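Local coordinates for protein Exo-beta-1,3-galactanase (Bifidobacterium bifidum, PDB 5FLW) that probably releases galactose from the non-reducing ends of beta-1,3-linked galactan chains, as a putative exo-beta-1,3-galactanase of glycoside hydrolase family 43, at residues R4-F8 / W294-G300; L9-T13 / A58-H62; A238-D242 / S291-S295; D242-V248 / L262-W268. All blocks are in the same frame, centred on the assembly; numbering follows the deposited sequence.

Contact 1 (R4-F8 / W294-G300); sequences RFGAF and WSDTYEG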
# COMPACT_ATOMS: atom_id res chain seq x y z
N ARG A 4 5.29 -8.85 17.16
CA ARG A 4 3.85 -8.96 17.37
C ARG A 4 3.24 -9.46 16.07
O ARG A 4 3.18 -8.73 15.08
CB ARG A 4 3.21 -7.64 17.80
CG ARG A 4 1.77 -7.84 18.23
CD ARG A 4 1.01 -6.55 18.50
NE ARG A 4 -0.32 -6.85 19.07
CZ ARG A 4 -1.27 -5.95 19.32
NH1 ARG A 4 -1.07 -4.66 19.04
NH2 ARG A 4 -2.43 -6.36 19.83
N PHE A 5 2.84 -10.74 16.05
CA PHE A 5 2.29 -11.35 14.85
C PHE A 5 0.89 -11.88 15.11
O PHE A 5 0.57 -12.33 16.21
CB PHE A 5 3.15 -12.51 14.36
CG PHE A 5 4.54 -12.12 13.95
CD1 PHE A 5 4.75 -10.97 13.19
CD2 PHE A 5 5.63 -12.93 14.32
CE1 PHE A 5 6.05 -10.58 12.79
CE2 PHE A 5 6.92 -12.59 13.93
CZ PHE A 5 7.15 -11.40 13.16
N GLY A 6 0.07 -11.86 14.05
CA GLY A 6 -1.29 -12.36 14.07
C GLY A 6 -2.27 -11.32 13.57
O GLY A 6 -1.92 -10.44 12.77
N ALA A 7 -3.52 -11.42 14.04
CA ALA A 7 -4.60 -10.51 13.68
C ALA A 7 -4.96 -9.72 14.94
O ALA A 7 -5.17 -10.30 16.01
CB ALA A 7 -5.81 -11.31 13.19
N PHE A 8 -5.01 -8.39 14.81
CA PHE A 8 -5.26 -7.55 15.98
C PHE A 8 -5.61 -6.14 15.53
O PHE A 8 -5.33 -5.73 14.38
CB PHE A 8 -4.07 -7.51 16.95
CG PHE A 8 -2.76 -7.17 16.29
CD1 PHE A 8 -2.38 -5.85 16.08
CD2 PHE A 8 -1.90 -8.19 15.85
CE1 PHE A 8 -1.17 -5.53 15.46
CE2 PHE A 8 -0.67 -7.88 15.22
CZ PHE A 8 -0.31 -6.55 15.03
N TRP A 294 0.70 -19.30 8.94
CA TRP A 294 0.30 -19.01 10.31
C TRP A 294 1.08 -19.88 11.29
O TRP A 294 1.55 -20.97 10.97
CB TRP A 294 -1.20 -19.27 10.47
CG TRP A 294 -1.83 -18.68 11.68
CD1 TRP A 294 -2.04 -19.29 12.88
CD2 TRP A 294 -2.33 -17.33 11.82
NE1 TRP A 294 -2.67 -18.42 13.76
CE2 TRP A 294 -2.85 -17.21 13.14
CE3 TRP A 294 -2.39 -16.22 10.97
CZ2 TRP A 294 -3.42 -16.03 13.62
CZ3 TRP A 294 -2.98 -15.04 11.44
CH2 TRP A 294 -3.49 -14.96 12.76
N SER A 295 1.18 -19.40 12.53
CA SER A 295 1.73 -20.15 13.65
C SER A 295 0.78 -20.08 14.83
O SER A 295 0.14 -19.05 15.07
CB SER A 295 3.09 -19.55 14.03
OG SER A 295 3.47 -20.02 15.31
N ASP A 296 0.71 -21.18 15.58
CA ASP A 296 -0.14 -21.29 16.77
C ASP A 296 0.09 -20.19 17.77
O ASP A 296 -0.80 -19.89 18.58
CB ASP A 296 0.22 -22.57 17.53
CG ASP A 296 -0.31 -23.79 16.87
OD1 ASP A 296 -1.19 -23.62 15.99
OD2 ASP A 296 0.16 -24.90 17.21
N THR A 297 1.33 -19.69 17.85
CA THR A 297 1.69 -18.65 18.81
C THR A 297 1.16 -17.27 18.44
O THR A 297 1.20 -16.36 19.28
CB THR A 297 3.20 -18.60 18.96
OG1 THR A 297 3.77 -18.17 17.71
CG2 THR A 297 3.72 -19.98 19.33
N TYR A 298 0.70 -17.07 17.22
CA TYR A 298 0.19 -15.76 16.82
C TYR A 298 -1.12 -15.42 17.54
O TYR A 298 -1.88 -16.31 17.94
CB TYR A 298 -0.01 -15.74 15.31
CG TYR A 298 1.26 -15.88 14.48
CD1 TYR A 298 2.50 -15.96 15.09
CD2 TYR A 298 1.20 -15.92 13.09
CE1 TYR A 298 3.66 -16.09 14.35
CE2 TYR A 298 2.36 -16.02 12.32
CZ TYR A 298 3.60 -16.10 12.96
OH TYR A 298 4.75 -16.22 12.22
N GLU A 299 -1.38 -14.13 17.69
CA GLU A 299 -2.63 -13.70 18.32
C GLU A 299 -3.76 -13.57 17.30
O GLU A 299 -3.55 -13.51 16.08
CB GLU A 299 -2.41 -12.42 19.11
CG GLU A 299 -2.24 -11.20 18.30
CD GLU A 299 -1.92 -10.00 19.19
OE1 GLU A 299 -2.87 -9.35 19.65
OE2 GLU A 299 -0.73 -9.75 19.45
N GLY A 300 -4.98 -13.52 17.81
CA GLY A 300 -6.15 -13.47 16.94
C GLY A 300 -6.37 -14.82 16.26
O GLY A 300 -5.74 -15.82 16.59
O HOH W 1 1.42 -11.59 18.83

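Contact 2 (L9-T13 / A58-H62); sequences LPHDT and AWRSH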
# COMPACT_ATOMS: atom_id res chain seq x y z
N LEU A 9 -6.22 -5.40 16.46
CA LEU A 9 -6.49 -3.99 16.24
C LEU A 9 -5.39 -3.18 16.92
O LEU A 9 -5.29 -3.19 18.16
CB LEU A 9 -7.86 -3.61 16.81
CG LEU A 9 -8.26 -2.15 16.58
CD1 LEU A 9 -8.36 -1.84 15.08
CD2 LEU A 9 -9.54 -1.79 17.35
N PRO A 10 -4.52 -2.50 16.17
CA PRO A 10 -3.41 -1.77 16.79
C PRO A 10 -3.88 -0.48 17.46
O PRO A 10 -4.90 0.11 17.10
CB PRO A 10 -2.48 -1.45 15.61
CG PRO A 10 -3.40 -1.40 14.40
CD PRO A 10 -4.50 -2.41 14.69
N HIS A 11 -3.08 -0.06 18.45
CA HIS A 11 -3.24 1.18 19.20
C HIS A 11 -1.93 1.95 19.17
O HIS A 11 -0.85 1.37 19.00
CB HIS A 11 -3.68 0.92 20.67
CG HIS A 11 -5.03 0.28 20.76
ND1 HIS A 11 -5.22 -1.06 20.53
CD2 HIS A 11 -6.27 0.82 20.96
CE1 HIS A 11 -6.51 -1.34 20.62
NE2 HIS A 11 -7.17 -0.22 20.88
N ASP A 12 -2.04 3.27 19.25
CA ASP A 12 -0.84 4.09 19.35
C ASP A 12 -0.49 4.35 20.82
O ASP A 12 -1.23 3.99 21.75
CB ASP A 12 -0.96 5.35 18.49
CG ASP A 12 -2.04 6.33 18.97
OD1 ASP A 12 -2.32 6.42 20.18
OD2 ASP A 12 -2.57 7.07 18.09
N THR A 13 0.66 5.00 21.04
CA THR A 13 1.14 5.24 22.40
C THR A 13 0.34 6.32 23.13
O THR A 13 0.60 6.55 24.32
CB THR A 13 2.63 5.57 22.39
OG1 THR A 13 2.83 6.74 21.57
CG2 THR A 13 3.44 4.39 21.80
N ALA A 58 5.06 -0.88 19.13
CA ALA A 58 4.60 0.43 19.59
C ALA A 58 4.54 1.41 18.42
O ALA A 58 5.47 1.49 17.61
CB ALA A 58 5.56 1.00 20.64
N TRP A 59 3.46 2.17 18.35
CA TRP A 59 3.25 3.11 17.25
C TRP A 59 3.07 4.51 17.81
O TRP A 59 2.12 4.76 18.57
CB TRP A 59 2.01 2.73 16.43
CG TRP A 59 2.15 1.50 15.61
CD1 TRP A 59 1.66 0.27 15.90
CD2 TRP A 59 2.77 1.41 14.32
NE1 TRP A 59 1.96 -0.61 14.88
CE2 TRP A 59 2.64 0.07 13.90
CE3 TRP A 59 3.43 2.33 13.49
CZ2 TRP A 59 3.15 -0.38 12.66
CZ3 TRP A 59 3.93 1.90 12.26
CH2 TRP A 59 3.78 0.55 11.85
N ARG A 60 3.96 5.41 17.45
CA ARG A 60 3.85 6.78 17.92
C ARG A 60 3.11 7.63 16.88
O ARG A 60 3.52 7.71 15.72
CB ARG A 60 5.23 7.38 18.24
CG ARG A 60 5.06 8.75 18.89
CD ARG A 60 6.11 9.66 18.42
NE ARG A 60 6.34 10.84 19.25
CZ ARG A 60 5.83 12.04 19.00
NH1 ARG A 60 4.98 12.20 17.97
NH2 ARG A 60 6.18 13.08 19.77
N SER A 61 2.01 8.26 17.30
CA SER A 61 1.24 9.07 16.38
C SER A 61 1.94 10.40 16.08
O SER A 61 2.48 11.06 16.98
CB SER A 61 -0.11 9.39 17.01
OG SER A 61 -0.89 10.24 16.14
N HIS A 62 1.93 10.80 14.81
CA HIS A 62 2.31 12.15 14.39
C HIS A 62 1.11 12.95 13.86
O HIS A 62 1.29 13.96 13.16
CB HIS A 62 3.46 12.09 13.38
CG HIS A 62 4.71 11.54 13.99
ND1 HIS A 62 5.62 12.33 14.66
CD2 HIS A 62 5.13 10.26 14.15
CE1 HIS A 62 6.59 11.56 15.14
NE2 HIS A 62 6.31 10.30 14.85
O HOH W 2 1.54 1.53 20.45
O HOH W 3 1.27 8.29 19.97

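Contact 3 (A238-D242 / S291-S295); sequences AKTYD and SLTWS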
# COMPACT_ATOMS: atom_id res chain seq x y z
N ALA A 238 -7.21 -20.34 2.45
CA ALA A 238 -7.00 -19.54 3.65
C ALA A 238 -7.43 -18.09 3.46
O ALA A 238 -7.45 -17.33 4.44
CB ALA A 238 -5.54 -19.55 4.11
N LYS A 239 -7.75 -17.66 2.23
CA LYS A 239 -8.12 -16.27 1.94
C LYS A 239 -7.07 -15.28 2.47
O LYS A 239 -7.41 -14.23 3.00
CB LYS A 239 -9.51 -15.90 2.48
CG LYS A 239 -10.66 -16.81 2.12
CD LYS A 239 -10.92 -16.88 0.65
CE LYS A 239 -12.19 -17.72 0.41
NZ LYS A 239 -12.34 -18.20 -1.02
N THR A 240 -5.78 -15.63 2.32
CA THR A 240 -4.68 -14.78 2.80
C THR A 240 -4.82 -14.53 4.30
O THR A 240 -4.67 -13.41 4.80
CB THR A 240 -4.58 -13.47 2.01
OG1 THR A 240 -4.88 -13.71 0.62
CG2 THR A 240 -3.18 -12.89 2.09
N TYR A 241 -5.21 -15.58 5.03
CA TYR A 241 -5.52 -15.48 6.46
C TYR A 241 -6.61 -14.44 6.73
O TYR A 241 -6.52 -13.61 7.65
CB TYR A 241 -4.27 -15.33 7.32
CG TYR A 241 -3.45 -16.59 7.19
CD1 TYR A 241 -3.94 -17.78 7.68
CD2 TYR A 241 -2.24 -16.59 6.49
CE1 TYR A 241 -3.23 -18.96 7.54
CE2 TYR A 241 -1.51 -17.76 6.34
CZ TYR A 241 -2.01 -18.95 6.87
OH TYR A 241 -1.32 -20.16 6.76
N ASP A 242 -7.66 -14.50 5.90
CA ASP A 242 -8.82 -13.61 5.97
C ASP A 242 -8.39 -12.14 6.01
O ASP A 242 -8.74 -11.39 6.93
CB ASP A 242 -9.76 -13.99 7.11
CG ASP A 242 -11.07 -13.20 7.08
OD1 ASP A 242 -11.46 -12.71 6.00
OD2 ASP A 242 -11.71 -13.08 8.15
N SER A 291 6.03 -17.12 0.58
CA SER A 291 5.22 -18.05 1.35
C SER A 291 4.79 -17.45 2.69
O SER A 291 5.61 -16.96 3.47
CB SER A 291 5.99 -19.36 1.58
OG SER A 291 5.32 -20.11 2.58
N LEU A 292 3.49 -17.51 2.97
CA LEU A 292 2.94 -16.93 4.18
C LEU A 292 2.27 -18.04 4.98
O LEU A 292 1.38 -18.71 4.46
CB LEU A 292 1.92 -15.83 3.82
CG LEU A 292 1.34 -14.98 4.93
CD1 LEU A 292 2.43 -14.07 5.54
CD2 LEU A 292 0.12 -14.15 4.40
N THR A 293 2.71 -18.23 6.24
CA THR A 293 2.26 -19.34 7.08
C THR A 293 1.88 -18.89 8.48
O THR A 293 2.67 -18.21 9.15
CB THR A 293 3.31 -20.43 7.21
OG1 THR A 293 3.73 -20.81 5.90
CG2 THR A 293 2.71 -21.61 7.85
N TRP A 294 0.70 -19.30 8.94
CA TRP A 294 0.30 -19.01 10.31
C TRP A 294 1.08 -19.88 11.29
O TRP A 294 1.55 -20.97 10.97
CB TRP A 294 -1.20 -19.27 10.47
CG TRP A 294 -1.83 -18.68 11.68
CD1 TRP A 294 -2.04 -19.29 12.88
CD2 TRP A 294 -2.33 -17.33 11.82
NE1 TRP A 294 -2.67 -18.42 13.76
CE2 TRP A 294 -2.85 -17.21 13.14
CE3 TRP A 294 -2.39 -16.22 10.97
CZ2 TRP A 294 -3.42 -16.03 13.62
CZ3 TRP A 294 -2.98 -15.04 11.44
CH2 TRP A 294 -3.49 -14.96 12.76
N SER A 295 1.18 -19.40 12.53
CA SER A 295 1.73 -20.15 13.65
C SER A 295 0.78 -20.08 14.83
O SER A 295 0.14 -19.05 15.07
CB SER A 295 3.09 -19.55 14.03
OG SER A 295 3.47 -20.02 15.31

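Contact 4 (D242-V248 / L262-W268); sequences DSQVDIV and LFIGDRW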
# COMPACT_ATOMS: atom_id res chain seq x y z
N ASP A 242 -7.66 -14.50 5.90
CA ASP A 242 -8.82 -13.61 5.97
C ASP A 242 -8.39 -12.14 6.01
O ASP A 242 -8.74 -11.39 6.93
CB ASP A 242 -9.76 -13.99 7.11
CG ASP A 242 -11.07 -13.20 7.08
OD1 ASP A 242 -11.46 -12.71 6.00
OD2 ASP A 242 -11.71 -13.08 8.15
N SER A 243 -7.58 -11.75 5.03
CA SER A 243 -7.14 -10.37 4.92
C SER A 243 -6.97 -10.02 3.46
O SER A 243 -7.04 -10.88 2.58
CB SER A 243 -5.83 -10.11 5.70
OG SER A 243 -4.69 -10.61 5.00
N GLN A 244 -6.71 -8.74 3.20
CA GLN A 244 -6.37 -8.24 1.88
C GLN A 244 -4.97 -7.64 1.95
O GLN A 244 -4.74 -6.69 2.71
CB GLN A 244 -7.36 -7.16 1.42
CG GLN A 244 -7.03 -6.66 -0.01
CD GLN A 244 -7.92 -5.52 -0.48
OE1 GLN A 244 -8.46 -4.76 0.33
NE2 GLN A 244 -8.10 -5.40 -1.81
N VAL A 245 -4.03 -8.20 1.17
CA VAL A 245 -2.65 -7.72 1.21
C VAL A 245 -2.63 -6.20 1.05
O VAL A 245 -3.35 -5.62 0.22
CB VAL A 245 -1.75 -8.40 0.16
CG1 VAL A 245 -2.21 -8.10 -1.27
CG2 VAL A 245 -0.29 -7.97 0.34
N ASP A 246 -1.85 -5.56 1.91
CA ASP A 246 -1.65 -4.13 1.79
C ASP A 246 -0.22 -3.79 1.42
O ASP A 246 0.01 -2.97 0.52
CB ASP A 246 -1.98 -3.41 3.09
CG ASP A 246 -1.69 -1.94 2.97
OD1 ASP A 246 -2.53 -1.26 2.35
OD2 ASP A 246 -0.60 -1.50 3.43
N ILE A 247 0.75 -4.39 2.11
CA ILE A 247 2.15 -4.06 1.89
C ILE A 247 3.02 -5.22 2.35
O ILE A 247 2.66 -5.95 3.28
CB ILE A 247 2.52 -2.72 2.58
CG1 ILE A 247 3.87 -2.19 2.09
CG2 ILE A 247 2.43 -2.86 4.13
CD1 ILE A 247 4.07 -0.72 2.36
N VAL A 248 4.15 -5.41 1.67
CA VAL A 248 5.26 -6.26 2.10
C VAL A 248 6.49 -5.35 2.17
O VAL A 248 6.74 -4.57 1.24
CB VAL A 248 5.47 -7.44 1.12
CG1 VAL A 248 6.72 -8.25 1.48
CG2 VAL A 248 4.24 -8.33 1.05
N LEU A 262 8.20 -8.41 6.20
CA LEU A 262 6.96 -8.26 6.95
C LEU A 262 5.80 -8.10 5.98
O LEU A 262 5.89 -7.31 5.03
CB LEU A 262 7.02 -7.05 7.88
CG LEU A 262 5.88 -6.95 8.89
CD1 LEU A 262 5.98 -8.06 9.92
CD2 LEU A 262 5.87 -5.55 9.53
N PHE A 263 4.74 -8.89 6.19
CA PHE A 263 3.46 -8.77 5.50
C PHE A 263 2.46 -8.07 6.42
O PHE A 263 2.30 -8.46 7.58
CB PHE A 263 2.93 -10.18 5.16
CG PHE A 263 1.45 -10.24 4.77
CD1 PHE A 263 0.44 -10.33 5.75
CD2 PHE A 263 1.07 -10.24 3.42
CE1 PHE A 263 -0.91 -10.38 5.38
CE2 PHE A 263 -0.27 -10.30 3.05
CZ PHE A 263 -1.27 -10.36 4.04
N ILE A 264 1.76 -7.05 5.89
CA ILE A 264 0.59 -6.46 6.54
C ILE A 264 -0.59 -6.54 5.58
O ILE A 264 -0.46 -6.16 4.40
CB ILE A 264 0.87 -5.02 7.03
CG1 ILE A 264 1.86 -5.07 8.22
CG2 ILE A 264 -0.44 -4.32 7.42
CD1 ILE A 264 2.39 -3.74 8.67
N GLY A 265 -1.72 -7.08 6.07
CA GLY A 265 -2.96 -7.08 5.33
C GLY A 265 -4.06 -6.46 6.17
O GLY A 265 -3.99 -6.43 7.39
N ASP A 266 -5.08 -5.94 5.49
CA ASP A 266 -6.24 -5.32 6.14
C ASP A 266 -7.38 -6.32 6.28
O ASP A 266 -7.70 -7.04 5.33
CB ASP A 266 -6.74 -4.11 5.33
CG ASP A 266 -5.76 -2.96 5.34
OD1 ASP A 266 -5.61 -2.31 6.39
OD2 ASP A 266 -5.11 -2.70 4.31
N ARG A 267 -8.02 -6.33 7.46
CA ARG A 267 -9.31 -7.01 7.71
C ARG A 267 -10.41 -5.95 7.75
O ARG A 267 -10.79 -5.48 8.82
CB ARG A 267 -9.30 -7.75 9.05
CG ARG A 267 -8.77 -9.10 8.95
CD ARG A 267 -9.22 -10.04 10.07
NE ARG A 267 -8.57 -11.30 9.77
CZ ARG A 267 -8.34 -12.27 10.65
NH1 ARG A 267 -8.71 -12.14 11.92
NH2 ARG A 267 -7.73 -13.36 10.22
N TRP A 268 -10.91 -5.59 6.56
CA TRP A 268 -11.85 -4.49 6.43
C TRP A 268 -13.18 -4.84 7.07
O TRP A 268 -13.77 -5.89 6.78
CB TRP A 268 -12.05 -4.16 4.96
CG TRP A 268 -10.83 -3.70 4.26
CD1 TRP A 268 -10.12 -4.37 3.28
CD2 TRP A 268 -10.16 -2.44 4.44
NE1 TRP A 268 -9.05 -3.60 2.85
CE2 TRP A 268 -9.07 -2.40 3.54
CE3 TRP A 268 -10.41 -1.31 5.25
CZ2 TRP A 268 -8.21 -1.28 3.44
CZ3 TRP A 268 -9.56 -0.22 5.14
CH2 TRP A 268 -8.49 -0.20 4.25
O HOH W 4 -5.36 -3.81 1.88

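Contact 1 (R4-F8 / W294-G300)
The Y298 ring is held between two CB atoms. F5 CB sits over one face, 3.6 Å from the ring centroid and almost on the ring normal, a CH-pi contact. S295 CB lies on the opposite face, toward the rim. The F5 and Y298 rings themselves meet obliquely, with planes at 59°. Y298 CD2 in turn rests over a face of the W294 indole, and W294 CH2 reaches G6 CA at 3.6 Å.

A second flat pair involves F8 and R4. R4 NE lies over the centre of the F8 ring. The edge of the R4 guanidinium grips E299 in a two-nitrogen, side-on salt bridge: NE to OE2 is 3.0 Å and NH2 to OE1 is 3.0 Å. The carboxylate is turned 50° from the guanidinium plane, and NE meets OE2 from above the carboxylate plane. E299 CG stands between its backbone N and carbonyl carbon (chi1 73°), and the extended chain beyond runs to R4. Water 1 donates to both E299 OE2 and F5 O.

E299 N bonds F5 O at 3.0 Å, and A7 N bonds E299 O at 2.9 Å. A side chain at G6 would run into E299 O. This is a single beta bridge between the two chain ends. Backbone bonds G6-Q280 and F8-I278 tie it to strand 278-286 of the last blade in the five-bladed beta-propeller typical of family 43.

Contact 2 (L9-T13 / A58-H62)
T13 meets W59 through both backbone and side chain. T13 N donates to W59 O over 2.9 Å, with a bent N-H...O angle of 144°. T13 OG1 is placed between its own backbone N and carbonyl carbon (chi1 59°), which sets the two branches on different neighbours. CG2 packs on W59 O at 3.5 Å and on A58 CB at 4.2 Å. OG1 faces R60 CA and reaches S61 N through water 3.

D12 lies beside the same carbonyl, with D12 CB 3.1 Å from W59 O. Its carboxylate is swung over its own backbone (chi1 67°). OD2 touches S61 CB at 3.5 Å, while OD1 accepts from S14 N and D16 N. The bond to S14 N makes an Asx turn. S61 OG is turned anti to its backbone N and accepts from G63 N, so S61 presents CB rather than OG to D12 OD2.

The W59 indole packs against Y51 and T53 of strand 48-53. Its CD1 corner meets P10 CB at 4.5 Å, and H11 O lies near the ring plane, at the edge. Water 2 donates to H11 O and accepts from W59 N.

One direct hydrogen bond and two bridging waters therefore join the segments. The N-terminal loop passes residues 58-61, which lead into strand 60-66, the outermost strand of the first blade in the beta-propeller.

Contact 3 (A238-D242 / S291-S295)
Y241 lays one face of its ring against W294. W294 CE3 is above that face, 3.9 Å from Y241 CG, and W294 CB comes to 3.6 Å from Y241 CE1. The tyrosine ring and the six-membered ring of the indole meet obliquely, with planes at 41°. A238 CB lies on the other face of Y241, toward the rim. At the ring edge, in plane, L292 O is 3.6 Å from Y241 CE2.

The phenol end is fixed by a bond: W294 N donates to Y241 OH over 3.1 Å, with an angle of 157°. A phenylalanine here would probably keep the ring packing but leave W294 N without this acceptor. L292 CD2 flanks Y241 CD2 at 4.0 Å and also touches T240 CG2. The T240 hydroxyl faces elsewhere, to N213 O and N215 N.

Residues 239-242 all have positive phi and psi, so they form a short left-handed helical turn. The turn is followed by strand 244-250. Y241 and L292 both pack on M281 of strand 278-286, and T240 and L292 on F263 of strand 261-266. The segment 291-295 leaves the last strand of the same blade, 289-291.

Contact 4 (D242-V248 / L262-W268)
Strands 244-248 and 262-266 run antiparallel, as the hairpin formed by the first two strands of the fifth propeller blade. A classic beta bulge interrupts them: D246 N and I247 N both donate to I264 O, at 2.9 and 3.1 Å. The register shifts by one residue there. I264 N returns a nearly straight bond to I247 O.

I247 and I264 lie side by side on one face of the sheet, CG2 of I247 against CB of I264. F263 shares its face with V248, and V245 CG2 reaches F263 CE2 at 3.6 Å. S243 OG lies at the F263 ring edge, in plane, and donates to T240 O; a CB on G265 would run into S243 OG.

R267 runs extended back to D242. Its NE donates to D242 O over 2.8 Å, while D242 OD2 lies over the guanidinium face, a long charge contact at 4.0 Å from NE with no N-H pointing at it. OD2 is salt-bridged to R304, and OD1 bonds T212 OG1. R267 NH2 reaches Y241 O and T301 O. A methionine in its place would probably leave D242 O and Y241 O without these donors.

D266 CB rests over one face of the W268 indole. W268 NE1 donates to Q244 OE1 over 2.8 Å, in the plane of the amide carbonyl, with ring and amide planes 79° apart.

Overall arrangement
Contacts 1, 3 and 4 gather round the fifth blade of the propeller. Contact 1 lies about 10 Å from contact 3 and 13 Å from contact 4, centre to centre. Contacts 1 and 3 share W294 and S295, and contacts 3 and 4 share D242. Contact 2 stands apart at the first blade, about 18 Å from contact 1, centre to centre, but its segment 9-13 follows on 4-8. Along the chain, contact 1 spans nearly the whole protein, with contacts 2 and 4 nested inside it. Contact 3 ends on the same stretch as contact 1 and encloses contact 4; contact 2 closes before it opens. The N-terminal loop thus links the last blade to the first, where the ring closes.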